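Local structure of NalD (5DAJ) at residues Gln134-Leu139 with Ala165-Ile170. The protein probably binds DNA as a TetR-family protein, serving as secondary repressor of the MexAB-OprM multidrug efflux pump; novobiocin binding to the repressor induces pump expression. Residues are numbered along the deposited sequence; the frame is centred on the assembly and turned at random.
Sequences QMFIEL and ALHALI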
loop_
_atom_site.group_PDB
_atom_site.type_symbol
_atom_site.label_atom_id
_atom_site.label_comp_id
_atom_site.label_asym_id
_atom_site.label_seq_id
_atom_site.Cartn_x
_atom_site.Cartn_y
_atom_site.Cartn_z
ATOM N N GLN A 134 8.308 -11.323 2.539
ATOM C CA GLN A 134 9.287 -11.701 3.561
ATOM C C GLN A 134 10.596 -12.159 2.931
ATOM O O GLN A 134 11.686 -11.877 3.443
ATOM C CB GLN A 134 8.728 -12.800 4.479
ATOM C CG GLN A 134 9.543 -13.031 5.749
ATOM C CD GLN A 134 9.606 -11.795 6.639
ATOM O OE1 GLN A 134 8.567 -11.224 7.000
ATOM N NE2 GLN A 134 10.817 -11.379 7.004
HETATM N N MSE A 135 10.473 -12.863 1.814
HETATM C CA MSE A 135 11.627 -13.402 1.113
HETATM C C MSE A 135 12.414 -12.315 0.438
HETATM O O MSE A 135 13.636 -12.253 0.587
HETATM C CB MSE A 135 11.115 -14.428 0.120
HETATM C CG MSE A 135 12.241 -15.085 -0.626
HETATM SE SE MSE A 135 11.677 -16.062 -2.241
HETATM C CE MSE A 135 10.904 -17.725 -1.371
ATOM N N PHE A 136 11.733 -11.457 -0.321
ATOM C CA PHE A 136 12.398 -10.313 -0.960
ATOM C C PHE A 136 13.168 -9.464 0.065
ATOM O O PHE A 136 14.313 -9.067 -0.162
ATOM C CB PHE A 136 11.386 -9.426 -1.699
ATOM C CG PHE A 136 11.990 -8.163 -2.254
ATOM C CD1 PHE A 136 12.657 -8.179 -3.471
ATOM C CD2 PHE A 136 11.928 -6.969 -1.540
ATOM C CE1 PHE A 136 13.239 -7.024 -3.977
ATOM C CE2 PHE A 136 12.510 -5.806 -2.036
ATOM C CZ PHE A 136 13.166 -5.835 -3.260
ATOM N N ILE A 137 12.521 -9.200 1.190
ATOM C CA ILE A 137 13.138 -8.447 2.284
ATOM C C ILE A 137 14.377 -9.146 2.844
ATOM O O ILE A 137 15.404 -8.503 3.099
ATOM C CB ILE A 137 12.115 -8.153 3.405
ATOM C CG1 ILE A 137 11.136 -7.086 2.900
ATOM C CG2 ILE A 137 12.810 -7.692 4.685
ATOM C CD1 ILE A 137 10.028 -6.718 3.859
ATOM N N GLU A 138 14.272 -10.457 3.041
ATOM C CA GLU A 138 15.401 -11.258 3.555
ATOM C C GLU A 138 16.594 -11.277 2.596
ATOM O O GLU A 138 17.746 -11.236 3.027
ATOM C CB GLU A 138 14.953 -12.681 3.911
ATOM C CG GLU A 138 14.410 -12.784 5.324
ATOM C CD GLU A 138 13.670 -14.083 5.595
ATOM O OE1 GLU A 138 13.966 -15.098 4.910
ATOM O OE2 GLU A 138 12.797 -14.079 6.503
ATOM N N LEU A 139 16.304 -11.324 1.303
ATOM C CA LEU A 139 17.340 -11.244 0.259
ATOM C C LEU A 139 18.085 -9.914 0.281
ATOM O O LEU A 139 19.317 -9.893 0.267
ATOM C CB LEU A 139 16.739 -11.463 -1.135
ATOM C CG LEU A 139 17.040 -12.782 -1.859
ATOM C CD1 LEU A 139 16.792 -14.015 -1.003
ATOM C CD2 LEU A 139 16.213 -12.870 -3.135
ATOM N N ALA A 165 13.111 -0.164 4.610
ATOM C CA ALA A 165 12.917 1.175 4.054
ATOM C C ALA A 165 12.743 1.093 2.543
ATOM O O ALA A 165 11.796 1.661 1.988
ATOM C CB ALA A 165 14.090 2.086 4.395
ATOM N N LEU A 166 13.628 0.340 1.897
ATOM C CA LEU A 166 13.589 0.182 0.438
ATOM C C LEU A 166 12.293 -0.461 -0.024
ATOM O O LEU A 166 11.629 0.052 -0.908
ATOM C CB LEU A 166 14.765 -0.648 -0.082
ATOM C CG LEU A 166 14.771 -0.906 -1.601
ATOM C CD1 LEU A 166 14.701 0.375 -2.414
ATOM C CD2 LEU A 166 16.002 -1.689 -1.997
ATOM N N HIS A 167 11.942 -1.587 0.582
ATOM C CA HIS A 167 10.737 -2.310 0.193
ATOM C C HIS A 167 9.482 -1.462 0.365
ATOM O O HIS A 167 8.588 -1.488 -0.495
ATOM C CB HIS A 167 10.551 -3.615 0.963
ATOM C CG HIS A 167 9.306 -4.346 0.575
ATOM N ND1 HIS A 167 8.134 -4.245 1.288
ATOM C CD2 HIS A 167 9.025 -5.109 -0.505
ATOM C CE1 HIS A 167 7.194 -4.949 0.685
ATOM N NE2 HIS A 167 7.711 -5.486 -0.407
ATOM N N ALA A 168 9.406 -0.754 1.486
ATOM C CA ALA A 168 8.283 0.139 1.757
ATOM C C ALA A 168 8.140 1.185 0.649
ATOM O O ALA A 168 7.034 1.429 0.174
ATOM C CB ALA A 168 8.451 0.823 3.101
ATOM N N LEU A 169 9.258 1.759 0.210
ATOM C CA LEU A 169 9.232 2.729 -0.891
ATOM C C LEU A 169 8.681 2.125 -2.180
ATOM O O LEU A 169 7.792 2.703 -2.802
ATOM C CB LEU A 169 10.611 3.312 -1.171
ATOM C CG LEU A 169 10.682 4.257 -2.378
ATOM C CD1 LEU A 169 9.779 5.460 -2.191
ATOM C CD2 LEU A 169 12.107 4.702 -2.610
ATOM N N ILE A 170 9.194 0.953 -2.566
ATOM C CA ILE A 170 8.715 0.259 -3.779
ATOM C C ILE A 170 7.216 -0.028 -3.677
ATOM O O ILE A 170 6.456 0.252 -4.602
ATOM C CB ILE A 170 9.426 -1.086 -4.044
ATOM C CG1 ILE A 170 10.943 -0.927 -4.095
ATOM C CG2 ILE A 170 8.938 -1.700 -5.352
ATOM C CD1 ILE A 170 11.439 0.159 -5.031
#
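Two helices of the all-helical C-terminal domain of this TetR-family repressor, 123-145 and 159-179, meet here through F136, I137 and H167. Between 134-139 and 165-170, the CA atoms of I137 and H167 are the nearest pair, 6.9 Å apart. H167 is the residue of 165-170 that makes the close contacts: with CG anti to the backbone N (chi1 179°), its imidazole reaches across to the other helix and is met by F136 and I137. F136 approaches the carbon side of the ring, its CD2 3.6 Å from CD2 of H167, while its CE2 lies at the imidazole edge, in the ring plane. The rings form an oblique pair, planes 49° apart and centroids 5.7 Å apart. I137 crosses the histidine at about a right angle; its CG1 is 4.0 Å from H167 CB, and its CD1 continues to 4.0 Å from H167 ND1. That nitrogen is hydrogen-bonded to D176 OD2 of the second subunit, and I137 also packs on L183 of that subunit. Within the chain, F136 touches L72 of helix 69-76. The apolar contacts and the intersubunit bond together probably fix the imidazole's rotation, and the carboxylate should favour a proton on ND1; the same imidazole thus belongs to both the helix packing and the subunit interface.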